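Local coordinates for protein fervidolysin (Fervidobacterium pennivorans, PDB 1R6V) that breaks keratin down into peptides as a subtilisin-like serine protease, allowing its bacterium to grow on native feathers, at residues Asp193-Ser199 with Ser356-Glu360; Lys97-Ile101 with His266-Gly270; Ile226-Val230 with Ile254-Asp258; Ile314-Ala318 with Phe331-Gly337; Gly32-Val36 with Gly245-Val249. The protein carries 1 engineered substitution. One frame throughout, in Å; residues are numbered along the deposited sequence.

Interaction 1. Residues Asp193-Ser199 with Ser356-Glu360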
# COMPACT_ATOMS: atom_id res chain seq x y z
N ASP A 193 -2.29 -6.02 -29.87
CA ASP A 193 -1.31 -6.71 -29.04
C ASP A 193 -0.59 -5.68 -28.16
O ASP A 193 0.13 -4.81 -28.68
CB ASP A 193 -0.31 -7.44 -29.96
CG ASP A 193 0.84 -8.08 -29.21
OD1 ASP A 193 0.76 -8.21 -27.97
OD2 ASP A 193 1.82 -8.48 -29.87
N SER A 194 -0.79 -5.76 -26.84
CA SER A 194 -0.13 -4.83 -25.93
C SER A 194 0.75 -5.60 -24.95
O SER A 194 1.08 -5.09 -23.89
CB SER A 194 -1.16 -3.99 -25.15
OG SER A 194 -2.06 -4.82 -24.43
N SER A 195 1.18 -6.80 -25.34
CA SER A 195 1.99 -7.65 -24.48
C SER A 195 3.45 -7.21 -24.26
O SER A 195 4.37 -8.02 -24.28
CB SER A 195 1.91 -9.11 -24.99
OG SER A 195 2.41 -9.26 -26.32
N TYR A 196 3.64 -5.92 -24.02
CA TYR A 196 4.98 -5.38 -23.80
C TYR A 196 5.80 -6.02 -22.68
O TYR A 196 7.03 -6.12 -22.79
CB TYR A 196 4.87 -3.88 -23.53
CG TYR A 196 4.30 -3.09 -24.68
CD1 TYR A 196 5.04 -2.89 -25.84
CD2 TYR A 196 3.01 -2.57 -24.63
CE1 TYR A 196 4.51 -2.21 -26.92
CE2 TYR A 196 2.47 -1.88 -25.70
CZ TYR A 196 3.22 -1.71 -26.85
OH TYR A 196 2.70 -1.04 -27.92
N GLY A 197 5.14 -6.46 -21.61
CA GLY A 197 5.86 -7.03 -20.48
C GLY A 197 6.04 -8.54 -20.46
O GLY A 197 6.64 -9.09 -19.53
N GLY A 198 5.51 -9.23 -21.46
CA GLY A 198 5.66 -10.67 -21.48
C GLY A 198 4.32 -11.35 -21.70
O GLY A 198 3.35 -10.70 -22.09
N SER A 199 4.26 -12.64 -21.38
CA SER A 199 3.07 -13.45 -21.61
C SER A 199 2.00 -13.54 -20.53
O SER A 199 0.87 -13.92 -20.83
CB SER A 199 3.51 -14.87 -21.95
OG SER A 199 4.13 -15.46 -20.81
N SER A 356 4.39 -12.31 -31.61
CA SER A 356 3.77 -11.25 -30.82
C SER A 356 4.83 -10.60 -29.93
O SER A 356 5.88 -11.19 -29.69
CB SER A 356 2.61 -11.81 -29.98
OG SER A 356 1.52 -12.15 -30.83
N ILE A 357 4.55 -9.39 -29.46
CA ILE A 357 5.51 -8.65 -28.62
C ILE A 357 5.97 -9.41 -27.39
O ILE A 357 7.16 -9.53 -27.13
CB ILE A 357 4.91 -7.30 -28.15
CG1 ILE A 357 4.47 -6.47 -29.36
CG2 ILE A 357 5.94 -6.52 -27.31
CD1 ILE A 357 3.63 -5.23 -29.00
N GLY A 358 5.01 -9.94 -26.64
CA GLY A 358 5.35 -10.66 -25.42
C GLY A 358 5.52 -12.16 -25.47
O GLY A 358 5.35 -12.83 -24.45
N TYR A 359 5.86 -12.72 -26.64
CA TYR A 359 6.07 -14.17 -26.73
C TYR A 359 7.12 -14.71 -25.73
O TYR A 359 8.23 -14.18 -25.63
CB TYR A 359 6.51 -14.56 -28.14
CG TYR A 359 6.64 -16.05 -28.34
CD1 TYR A 359 5.50 -16.87 -28.34
CD2 TYR A 359 7.88 -16.66 -28.51
CE1 TYR A 359 5.60 -18.25 -28.51
CE2 TYR A 359 8.00 -18.04 -28.69
CZ TYR A 359 6.86 -18.83 -28.69
OH TYR A 359 6.96 -20.19 -28.85
N GLU A 360 6.76 -15.77 -25.02
CA GLU A 360 7.66 -16.42 -24.06
C GLU A 360 7.56 -17.93 -24.18
O GLU A 360 7.74 -18.67 -23.20
CB GLU A 360 7.33 -16.01 -22.62
CG GLU A 360 7.53 -14.54 -22.33
CD GLU A 360 7.53 -14.27 -20.85
OE1 GLU A 360 8.33 -14.92 -20.14
OE2 GLU A 360 6.74 -13.41 -20.40
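The Asp193 carboxylate meets Ile357 through OD2, whose syn lone pair takes Ile357 N at 2.9 Å, an almost straight bond of 167°. OD1 is held within its own loop, its syn lone pair taking the Ser195 hydroxyl while Ser195 N comes in above the carboxylate plane, which closes an Asx turn in this subtilisin-fold loop before helix 200-209. At the other end, Glu360 OE2 accepts from Ser199 N at 2.8 Å on its anti side, the N lying 22° out of the carboxylate plane. Tyr196 turns its ring obliquely to Ile357, whose CD1 packs on CE1 at 3.8 Å.

Ser195 is the link in the middle. With OG between the backbone N and the carbonyl carbon (chi1 61°), it donates to Asp193 OD1 at 2.6 Å and accepts from Gly358 N. Each carboxylate oxygen of Asp193 thus has a backbone N-H, and OD1 a hydroxyl besides. With an alanine in place of Asp193, Ile357 N would probably lose its acceptor across the contact and the Ser195 hydroxyl would be freer to turn. Ser356 OG finds its own partner in Asp166.

Ser199 directly precedes Ala200, an engineered residue at a charge-relay position. Through Glu360 the contact ties the loop leading into helix 200-209 to the loop before strand 374-378; Ser199 OG also bonds to Tyr377 on that strand. Both glycines suit tight packing: a CB on Gly358 would run into Ser195 O, and Gly198 CA already lies 3.1 Å from Glu360 OE2.

Interaction 2. Residues Lys97-Ile101 with His266-Gly270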
# COMPACT_ATOMS: atom_id res chain seq x y z
N LYS A 97 9.94 -0.51 -5.11
CA LYS A 97 10.21 -1.61 -6.02
C LYS A 97 9.06 -2.62 -5.96
O LYS A 97 8.55 -2.93 -4.88
CB LYS A 97 11.51 -2.32 -5.63
CG LYS A 97 12.77 -1.47 -5.72
CD LYS A 97 13.14 -1.15 -7.16
CE LYS A 97 14.45 -0.39 -7.24
NZ LYS A 97 15.54 -1.11 -6.53
N ARG A 98 8.63 -3.10 -7.12
CA ARG A 98 7.57 -4.13 -7.18
C ARG A 98 7.97 -5.17 -8.21
O ARG A 98 8.70 -4.87 -9.15
CB ARG A 98 6.23 -3.55 -7.65
CG ARG A 98 5.77 -2.31 -6.94
CD ARG A 98 5.25 -2.56 -5.54
NE ARG A 98 4.92 -1.28 -4.93
CZ ARG A 98 4.72 -1.08 -3.63
NH1 ARG A 98 4.81 -2.09 -2.77
NH2 ARG A 98 4.50 0.16 -3.18
N GLU A 99 7.46 -6.37 -8.05
CA GLU A 99 7.76 -7.42 -8.99
C GLU A 99 6.48 -8.16 -9.31
O GLU A 99 5.57 -8.23 -8.49
CB GLU A 99 8.77 -8.41 -8.40
CG GLU A 99 10.05 -7.74 -7.95
CD GLU A 99 11.08 -8.71 -7.40
OE1 GLU A 99 10.77 -9.40 -6.40
OE2 GLU A 99 12.20 -8.77 -7.96
N LEU A 100 6.44 -8.71 -10.51
CA LEU A 100 5.29 -9.48 -10.94
C LEU A 100 5.41 -10.82 -10.21
O LEU A 100 6.51 -11.35 -10.05
CB LEU A 100 5.38 -9.71 -12.45
CG LEU A 100 4.15 -10.22 -13.20
CD1 LEU A 100 3.12 -9.12 -13.28
CD2 LEU A 100 4.58 -10.65 -14.61
N ILE A 101 4.29 -11.35 -9.74
CA ILE A 101 4.29 -12.66 -9.08
C ILE A 101 4.21 -13.63 -10.27
O ILE A 101 3.14 -14.12 -10.61
CB ILE A 101 3.08 -12.80 -8.15
CG1 ILE A 101 3.15 -11.72 -7.07
CG2 ILE A 101 3.05 -14.18 -7.50
CD1 ILE A 101 1.89 -11.60 -6.21
N HIS A 266 -4.90 -8.23 -10.16
CA HIS A 266 -3.51 -7.84 -9.84
C HIS A 266 -2.68 -9.02 -9.34
O HIS A 266 -3.10 -9.70 -8.40
CB HIS A 266 -3.46 -6.82 -8.70
CG HIS A 266 -4.22 -5.56 -8.96
ND1 HIS A 266 -3.64 -4.45 -9.55
CD2 HIS A 266 -5.51 -5.23 -8.71
CE1 HIS A 266 -4.55 -3.49 -9.65
NE2 HIS A 266 -5.69 -3.95 -9.15
N SER A 267 -1.51 -9.25 -9.92
CA SER A 267 -0.64 -10.31 -9.41
C SER A 267 0.78 -9.77 -9.41
O SER A 267 1.65 -10.24 -10.15
CB SER A 267 -0.75 -11.57 -10.25
OG SER A 267 -2.03 -12.18 -10.03
N TRP A 268 0.99 -8.77 -8.58
CA TRP A 268 2.28 -8.11 -8.42
C TRP A 268 2.37 -7.53 -7.02
O TRP A 268 1.37 -7.46 -6.30
CB TRP A 268 2.42 -6.98 -9.44
CG TRP A 268 1.30 -5.94 -9.35
CD1 TRP A 268 0.05 -6.02 -9.90
CD2 TRP A 268 1.35 -4.68 -8.65
NE1 TRP A 268 -0.69 -4.89 -9.58
CE2 TRP A 268 0.08 -4.06 -8.81
CE3 TRP A 268 2.33 -4.03 -7.90
CZ2 TRP A 268 -0.21 -2.82 -8.25
CZ3 TRP A 268 2.03 -2.79 -7.34
CH2 TRP A 268 0.77 -2.20 -7.52
N GLY A 269 3.56 -7.12 -6.62
CA GLY A 269 3.69 -6.53 -5.31
C GLY A 269 5.10 -6.24 -4.87
O GLY A 269 6.06 -6.53 -5.58
N GLY A 270 5.19 -5.67 -3.67
CA GLY A 270 6.48 -5.32 -3.10
C GLY A 270 6.34 -4.96 -1.63
O GLY A 270 5.23 -4.75 -1.13
O HOH W 1 8.25 -8.86 -4.55
O HOH W 2 1.78 -12.21 -12.34
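Arg98 and Trp268 meet where the aliphatic part of the arginine comes up to the rim of the indole: CD lies at the ring edge, 3.7 Å from CZ3, and CG is almost as near. The guanidinium plane stands 72° from the ring, so the two do not stack. A bend at chi2 (-74°) carries the arginine chain along this rim, and its charge is met beyond it, where NE forms a salt bridge with Asp246 and NH1 bonds to Gly272 O. Trp268 is fixed from its other end by NE1, which donates to His266 ND1 at 3.0 Å near the imidazole plane.

Next to them the backbones pair antiparallel, Glu99 N to Gly269 O at 2.8 Å and Gly269 N to Glu99 O at 3.0 Å. This is consistent with the way subtilisin propeptides lay their C-terminal tail along the substrate-binding strand of the enzyme, here strand 263-269 beside the charge-relay residue Ser381.

Ser267 continues the pairing with its carbonyl. Its O receives Ile101 N at 2.9 Å and a water that also donates to Ile101 O, while Leu100 CD1 rests 3.6 Å from the same oxygen.

Interaction 3. Residues Ile226-Val230 with Ile254-Asp258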
# COMPACT_ATOMS: atom_id res chain seq x y z
N ILE A 226 -12.09 -7.45 -21.63
CA ILE A 226 -10.80 -7.23 -21.00
C ILE A 226 -10.22 -5.86 -21.33
O ILE A 226 -10.08 -5.51 -22.51
CB ILE A 226 -9.78 -8.30 -21.47
CG1 ILE A 226 -10.29 -9.71 -21.12
CG2 ILE A 226 -8.40 -8.03 -20.84
CD1 ILE A 226 -10.38 -9.99 -19.64
N MET A 227 -9.87 -5.11 -20.30
CA MET A 227 -9.26 -3.79 -20.47
C MET A 227 -7.81 -3.91 -20.00
O MET A 227 -7.54 -4.02 -18.82
CB MET A 227 -9.99 -2.73 -19.61
CG MET A 227 -9.29 -1.36 -19.53
SD MET A 227 -10.17 -0.25 -18.34
CE MET A 227 -11.47 0.47 -19.49
N PRO A 228 -6.85 -3.94 -20.94
CA PRO A 228 -5.45 -4.06 -20.53
C PRO A 228 -4.84 -2.76 -19.99
O PRO A 228 -5.02 -1.68 -20.58
CB PRO A 228 -4.75 -4.55 -21.80
CG PRO A 228 -5.65 -4.12 -22.91
CD PRO A 228 -7.04 -4.25 -22.37
N ILE A 229 -4.17 -2.87 -18.85
CA ILE A 229 -3.47 -1.74 -18.22
C ILE A 229 -2.05 -2.26 -18.08
O ILE A 229 -1.79 -3.20 -17.34
CB ILE A 229 -4.04 -1.38 -16.82
CG1 ILE A 229 -5.55 -1.06 -16.91
CG2 ILE A 229 -3.24 -0.19 -16.24
CD1 ILE A 229 -5.92 0.25 -17.69
N VAL A 230 -1.13 -1.65 -18.81
CA VAL A 230 0.25 -2.12 -18.80
C VAL A 230 1.08 -1.53 -17.67
O VAL A 230 1.45 -0.36 -17.72
CB VAL A 230 0.93 -1.82 -20.16
CG1 VAL A 230 2.36 -2.38 -20.19
CG2 VAL A 230 0.09 -2.41 -21.28
N ILE A 254 -6.45 4.64 -11.90
CA ILE A 254 -7.41 5.74 -11.99
C ILE A 254 -8.06 5.75 -13.38
O ILE A 254 -9.28 5.93 -13.52
CB ILE A 254 -6.72 7.11 -11.73
CG1 ILE A 254 -6.62 7.41 -10.23
CG2 ILE A 254 -7.59 8.24 -12.33
CD1 ILE A 254 -5.99 6.34 -9.35
N TRP A 255 -7.25 5.57 -14.42
CA TRP A 255 -7.76 5.55 -15.79
C TRP A 255 -8.80 4.43 -15.93
O TRP A 255 -9.89 4.63 -16.47
CB TRP A 255 -6.61 5.29 -16.76
CG TRP A 255 -6.94 5.53 -18.20
CD1 TRP A 255 -6.74 6.69 -18.92
CD2 TRP A 255 -7.48 4.57 -19.13
NE1 TRP A 255 -7.13 6.50 -20.23
CE2 TRP A 255 -7.58 5.22 -20.38
CE3 TRP A 255 -7.90 3.24 -19.02
CZ2 TRP A 255 -8.08 4.56 -21.52
CZ3 TRP A 255 -8.40 2.58 -20.15
CH2 TRP A 255 -8.48 3.25 -21.38
N ALA A 256 -8.46 3.23 -15.45
CA ALA A 256 -9.37 2.09 -15.56
C ALA A 256 -10.68 2.34 -14.84
O ALA A 256 -11.76 1.98 -15.33
CB ALA A 256 -8.70 0.84 -15.00
N THR A 257 -10.59 2.93 -13.65
CA THR A 257 -11.78 3.24 -12.87
C THR A 257 -12.65 4.26 -13.61
O THR A 257 -13.87 4.10 -13.73
CB THR A 257 -11.39 3.84 -11.51
OG1 THR A 257 -10.64 2.87 -10.76
CG2 THR A 257 -12.65 4.23 -10.70
N ASP A 258 -12.00 5.31 -14.08
CA ASP A 258 -12.69 6.38 -14.79
C ASP A 258 -13.31 5.91 -16.10
O ASP A 258 -14.29 6.49 -16.56
CB ASP A 258 -11.74 7.54 -15.10
CG ASP A 258 -11.38 8.35 -13.88
OD1 ASP A 258 -11.98 8.14 -12.80
OD2 ASP A 258 -10.48 9.20 -14.00
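Met227 sends its side chain from strand 225-230 straight at helix 246-258. Its CB heads for the helix, and CG stands anti to the backbone N (chi1 170°), which carries the chain outward until CG comes within 4.1 Å of Trp255 CZ3. SD goes deeper, 3.7 Å from Ala256 CA and about as close to the Ala256 methyl. Beyond it the chain bends at chi3 and CE swings aside, meeting CZ3 obliquely at 3.8 Å. Seen from the centroid of the six-membered ring, the sulfur lies 5.1 Å away and 76° off the normal, a Met-aromatic contact at the edge.

Two residues on, Ile229 reaches the same pair of helix residues. Its CD1 sits in the notch between them, 3.8 Å from Trp255 CE3 and 3.9 Å from Ala256 CB. With an alanine in place of Met227, a gap is likely to open between the strand and the helix, the CZ3 edge of Trp255 losing its sulfur and methyl neighbours.

This is the strand-to-helix packing of a beta-alpha-beta crossover in the subtilisin fold. The axes pass 9.8 Å apart at 160°, nearly antiparallel, as the helix leads back towards strand 263-269. Strand 157-162 lies between 225-230 and 263-269 in the sheet and touches both Met227 and Ala256, while Tyr180 and His259 stack on Trp255 and helix 275-286 touches the helix through Ile254 and Thr257.

Interaction 4. Residues Ile314-Ala318 with Phe331-Gly337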
# COMPACT_ATOMS: atom_id res chain seq x y z
N ILE A 314 -9.53 -8.44 -2.34
CA ILE A 314 -9.86 -9.85 -2.24
C ILE A 314 -8.55 -10.57 -2.56
O ILE A 314 -8.14 -10.63 -3.72
CB ILE A 314 -10.91 -10.28 -3.28
CG1 ILE A 314 -12.22 -9.51 -3.06
CG2 ILE A 314 -11.15 -11.78 -3.18
CD1 ILE A 314 -13.37 -9.94 -3.99
N GLN A 315 -7.90 -11.11 -1.54
CA GLN A 315 -6.62 -11.80 -1.75
C GLN A 315 -6.88 -13.27 -2.07
O GLN A 315 -7.65 -13.94 -1.39
CB GLN A 315 -5.73 -11.66 -0.51
CG GLN A 315 -4.35 -12.25 -0.70
CD GLN A 315 -3.43 -12.01 0.49
OE1 GLN A 315 -3.64 -11.08 1.28
NE2 GLN A 315 -2.40 -12.84 0.62
N VAL A 316 -6.21 -13.78 -3.11
CA VAL A 316 -6.45 -15.14 -3.59
C VAL A 316 -5.28 -16.09 -3.51
O VAL A 316 -4.18 -15.77 -3.96
CB VAL A 316 -6.92 -15.07 -5.07
CG1 VAL A 316 -7.21 -16.45 -5.62
CG2 VAL A 316 -8.13 -14.16 -5.18
N ALA A 317 -5.52 -17.28 -2.96
CA ALA A 317 -4.48 -18.29 -2.86
C ALA A 317 -4.59 -19.29 -4.00
O ALA A 317 -5.66 -19.48 -4.58
CB ALA A 317 -4.60 -19.02 -1.53
N ALA A 318 -3.48 -19.94 -4.32
CA ALA A 318 -3.45 -20.93 -5.39
C ALA A 318 -3.76 -22.33 -4.85
O ALA A 318 -3.18 -22.74 -3.84
CB ALA A 318 -2.09 -20.93 -6.05
N PHE A 331 3.54 -22.81 -2.90
CA PHE A 331 4.26 -21.57 -3.16
C PHE A 331 3.36 -20.40 -2.80
O PHE A 331 3.79 -19.25 -2.81
CB PHE A 331 4.64 -21.51 -4.64
CG PHE A 331 3.49 -21.78 -5.57
CD1 PHE A 331 2.44 -20.86 -5.69
CD2 PHE A 331 3.44 -22.95 -6.31
CE1 PHE A 331 1.37 -21.12 -6.52
CE2 PHE A 331 2.36 -23.22 -7.15
CZ PHE A 331 1.32 -22.30 -7.26
N SER A 332 2.10 -20.69 -2.49
CA SER A 332 1.12 -19.67 -2.13
C SER A 332 1.43 -19.15 -0.72
O SER A 332 1.41 -19.92 0.25
CB SER A 332 -0.29 -20.25 -2.19
OG SER A 332 -1.27 -19.23 -2.31
N SER A 333 1.70 -17.86 -0.60
CA SER A 333 2.02 -17.27 0.70
C SER A 333 0.87 -17.37 1.69
O SER A 333 -0.26 -16.96 1.40
CB SER A 333 2.45 -15.82 0.53
N ARG A 334 1.17 -17.93 2.86
CA ARG A 334 0.19 -18.09 3.93
C ARG A 334 -0.01 -16.76 4.65
O ARG A 334 0.95 -16.15 5.13
CB ARG A 334 0.68 -19.16 4.92
CG ARG A 334 -0.15 -19.26 6.20
CD ARG A 334 0.32 -20.40 7.12
NE ARG A 334 -0.48 -20.46 8.34
CZ ARG A 334 -0.43 -21.44 9.23
NH1 ARG A 334 0.39 -22.47 9.04
NH2 ARG A 334 -1.21 -21.40 10.31
N SER A 335 -1.26 -16.31 4.74
CA SER A 335 -1.57 -15.05 5.39
C SER A 335 -3.03 -15.01 5.83
O SER A 335 -3.91 -15.55 5.17
CB SER A 335 -1.28 -13.88 4.45
OG SER A 335 -1.92 -14.05 3.19
N ASP A 336 -3.28 -14.38 6.97
CA ASP A 336 -4.63 -14.27 7.48
C ASP A 336 -5.51 -13.45 6.54
O ASP A 336 -6.73 -13.48 6.65
CB ASP A 336 -4.64 -13.60 8.84
CG ASP A 336 -3.92 -12.27 8.82
OD1 ASP A 336 -2.70 -12.26 9.07
OD2 ASP A 336 -4.57 -11.24 8.52
N GLY A 337 -4.87 -12.73 5.62
CA GLY A 337 -5.60 -11.89 4.68
C GLY A 337 -6.22 -12.62 3.50
O GLY A 337 -7.01 -12.03 2.76
O HOH W 3 -8.91 -10.78 1.07
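Strand 314-318 and the loop 331-337 run roughly opposite ways, their end-to-end directions 155° apart, and CA atoms come to 5.8 Å at Ala318 and Ser332; the bonds between the two use side chains and a water. In the mixed central sheet of the subtilisin fold, strand 314-322 turns back antiparallel as 325-328, and this loop then returns the chain to strand 338-343, which lies parallel to 314-322.

Ser332 bonds to the strand. Its OG, anti to the backbone N (chi1 -159°), reaches across to accept from Ala318 N at 3.1 Å, nearly straight, and it also rests against CA and CB of Ala317. Next to it Phe331 brings its ring obliquely to Ala318, with CE1 3.5 Å from the CB methyl. Both Phe331 and Ser332 also touch Thr380, where helix 380-397 with the charge-relay residue Ser381 begins.

At the far end Gln315 extends toward the loop and NE2 donates to Ser335 OG at 2.9 Å, but the bond is weak, bent to 119°. Asp336 points the other way and takes Cys477 N with OD2, linking the loop to the Ig-like beta-sandwich region. Gly337 lies beside the glutamine, its O 3.5 Å from Gln315 CB. The same oxygen accepts from a water at 2.8 Å, and that water accepts in turn from Gln315 N, also at 2.8 Å.

Interaction 5. Residues Gly32-Val36 with Gly245-Val249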
# COMPACT_ATOMS: atom_id res chain seq x y z
N GLY A 32 15.88 8.73 -7.83
CA GLY A 32 15.63 9.90 -8.67
C GLY A 32 14.24 10.44 -8.90
O GLY A 32 14.04 11.24 -9.81
N LYS A 33 13.27 10.02 -8.09
CA LYS A 33 11.90 10.49 -8.26
C LYS A 33 11.16 10.47 -6.94
O LYS A 33 11.39 9.59 -6.10
CB LYS A 33 11.16 9.59 -9.25
CG LYS A 33 9.67 9.88 -9.36
CD LYS A 33 8.93 8.81 -10.17
CE LYS A 33 9.17 8.97 -11.66
NZ LYS A 33 8.26 8.05 -12.42
N ILE A 34 10.27 11.44 -6.74
CA ILE A 34 9.44 11.48 -5.54
C ILE A 34 7.97 11.65 -5.92
O ILE A 34 7.65 12.27 -6.94
CB ILE A 34 9.82 12.62 -4.56
CG1 ILE A 34 9.82 13.98 -5.26
CG2 ILE A 34 11.16 12.31 -3.92
CD1 ILE A 34 10.08 15.17 -4.26
N LEU A 35 7.09 11.06 -5.12
CA LEU A 35 5.65 11.17 -5.35
C LEU A 35 5.15 12.07 -4.24
O LEU A 35 5.42 11.82 -3.07
CB LEU A 35 4.96 9.80 -5.25
CG LEU A 35 5.54 8.63 -6.06
CD1 LEU A 35 4.45 7.59 -6.25
CD2 LEU A 35 6.10 9.08 -7.37
N VAL A 36 4.44 13.13 -4.61
CA VAL A 36 3.94 14.08 -3.63
C VAL A 36 2.42 14.09 -3.56
O VAL A 36 1.75 14.39 -4.54
CB VAL A 36 4.44 15.52 -3.96
CG1 VAL A 36 3.93 16.51 -2.91
CG2 VAL A 36 5.99 15.54 -4.00
N GLY A 245 6.39 1.88 -12.12
CA GLY A 245 6.45 2.78 -10.98
C GLY A 245 5.09 2.92 -10.29
O GLY A 245 4.05 2.82 -10.94
N ASP A 246 5.11 3.17 -8.99
CA ASP A 246 3.86 3.30 -8.23
C ASP A 246 3.01 4.46 -8.75
O ASP A 246 1.77 4.39 -8.72
CB ASP A 246 4.15 3.51 -6.75
CG ASP A 246 4.70 2.26 -6.06
OD1 ASP A 246 4.56 1.15 -6.59
OD2 ASP A 246 5.26 2.42 -4.95
N ASP A 247 3.66 5.51 -9.23
CA ASP A 247 2.94 6.65 -9.77
C ASP A 247 2.22 6.29 -11.07
O ASP A 247 1.05 6.63 -11.24
CB ASP A 247 3.88 7.87 -9.96
CG ASP A 247 5.16 7.54 -10.73
OD1 ASP A 247 5.54 6.35 -10.82
OD2 ASP A 247 5.80 8.49 -11.23
N TYR A 248 2.88 5.58 -11.99
CA TYR A 248 2.20 5.24 -13.23
C TYR A 248 1.14 4.15 -13.02
O TYR A 248 0.14 4.12 -13.73
CB TYR A 248 3.20 4.86 -14.33
CG TYR A 248 3.98 6.06 -14.84
CD1 TYR A 248 5.27 6.33 -14.37
CD2 TYR A 248 3.41 6.95 -15.74
CE1 TYR A 248 5.97 7.48 -14.80
CE2 TYR A 248 4.10 8.09 -16.18
CZ TYR A 248 5.37 8.35 -15.70
OH TYR A 248 6.04 9.47 -16.13
N VAL A 249 1.35 3.26 -12.05
CA VAL A 249 0.33 2.25 -11.76
C VAL A 249 -0.92 2.99 -11.24
O VAL A 249 -2.05 2.68 -11.65
CB VAL A 249 0.81 1.24 -10.69
CG1 VAL A 249 -0.38 0.36 -10.25
CG2 VAL A 249 1.91 0.34 -11.30
O HOH W 4 8.19 5.43 -12.30
O HOH W 5 8.80 9.30 -15.27
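Lys33 NZ is gripped from several sides: it forms a salt bridge with Asp247 OD2 at 2.8 Å and donates to two waters besides. The carboxylate meets it with the syn lone pair of OD2, and the two side chains come from opposite directions. One water, 2.6 Å from NZ, donates in turn to Asp247 OD1, so both oxygens of the acid serve the ammonium, one directly and one through solvent. The other water joins NZ to Tyr248 OH, lying 2.9 Å from that hydroxyl. The tyrosine itself shows its edge to the lysine, with CE1 3.4 Å from NZ near the ring plane, so this is no cation-pi contact. The lysine runs extended as far as CD and then bends at chi3 (-76°), which swings NZ round to the acid.

Here the four-stranded antiparallel prodomain sheet docks on the catalytic domain, as propeptide sheets of subtilisins do on two surface helices; strand 33-38 faces helix 246-258, and Leu35 also touches Thr276 on helix 275-286. Leu35 supplies the apolar half. It crosses Asp247 at about a right angle, Leu35 CD2 lying 3.6 Å from Asp247 CB. Leu35 CD1 is 4.1 Å from Asp246 CB. The same methyl leans on the backbone N of Asp247.

Asp247 lies in the first turn of the helix, where the helix dipole probably helps stabilise its negative charge. Gly245 occupies the N-cap, with Val249 N bonded to its O, and a CB there would collide with Asp247 OD1.

Overall arrangement
Interactions 2 and 5 join the propeptide to the catalytic domain, while 1, 3 and 4 lie within that domain. Along the chain, 32-36 and 97-101 come first and reach forward to 245-249 and 266-270, so these closures cross; their centres lie 15 Å apart and Trp268 packs on Val249. Interaction 3 shares helix 246-258 with interaction 5, and interactions 2, 3 and 4 all reach the central mixed sheet. Interactions 3 and 4 fall between the halves of interaction 1, which touches 3. Interaction 4 lies about 27 Å, centre to centre, from 1 and 5. The propeptide is thus held on helix 246-258, away from the catalytic residues, and on strand 263-269, close to them.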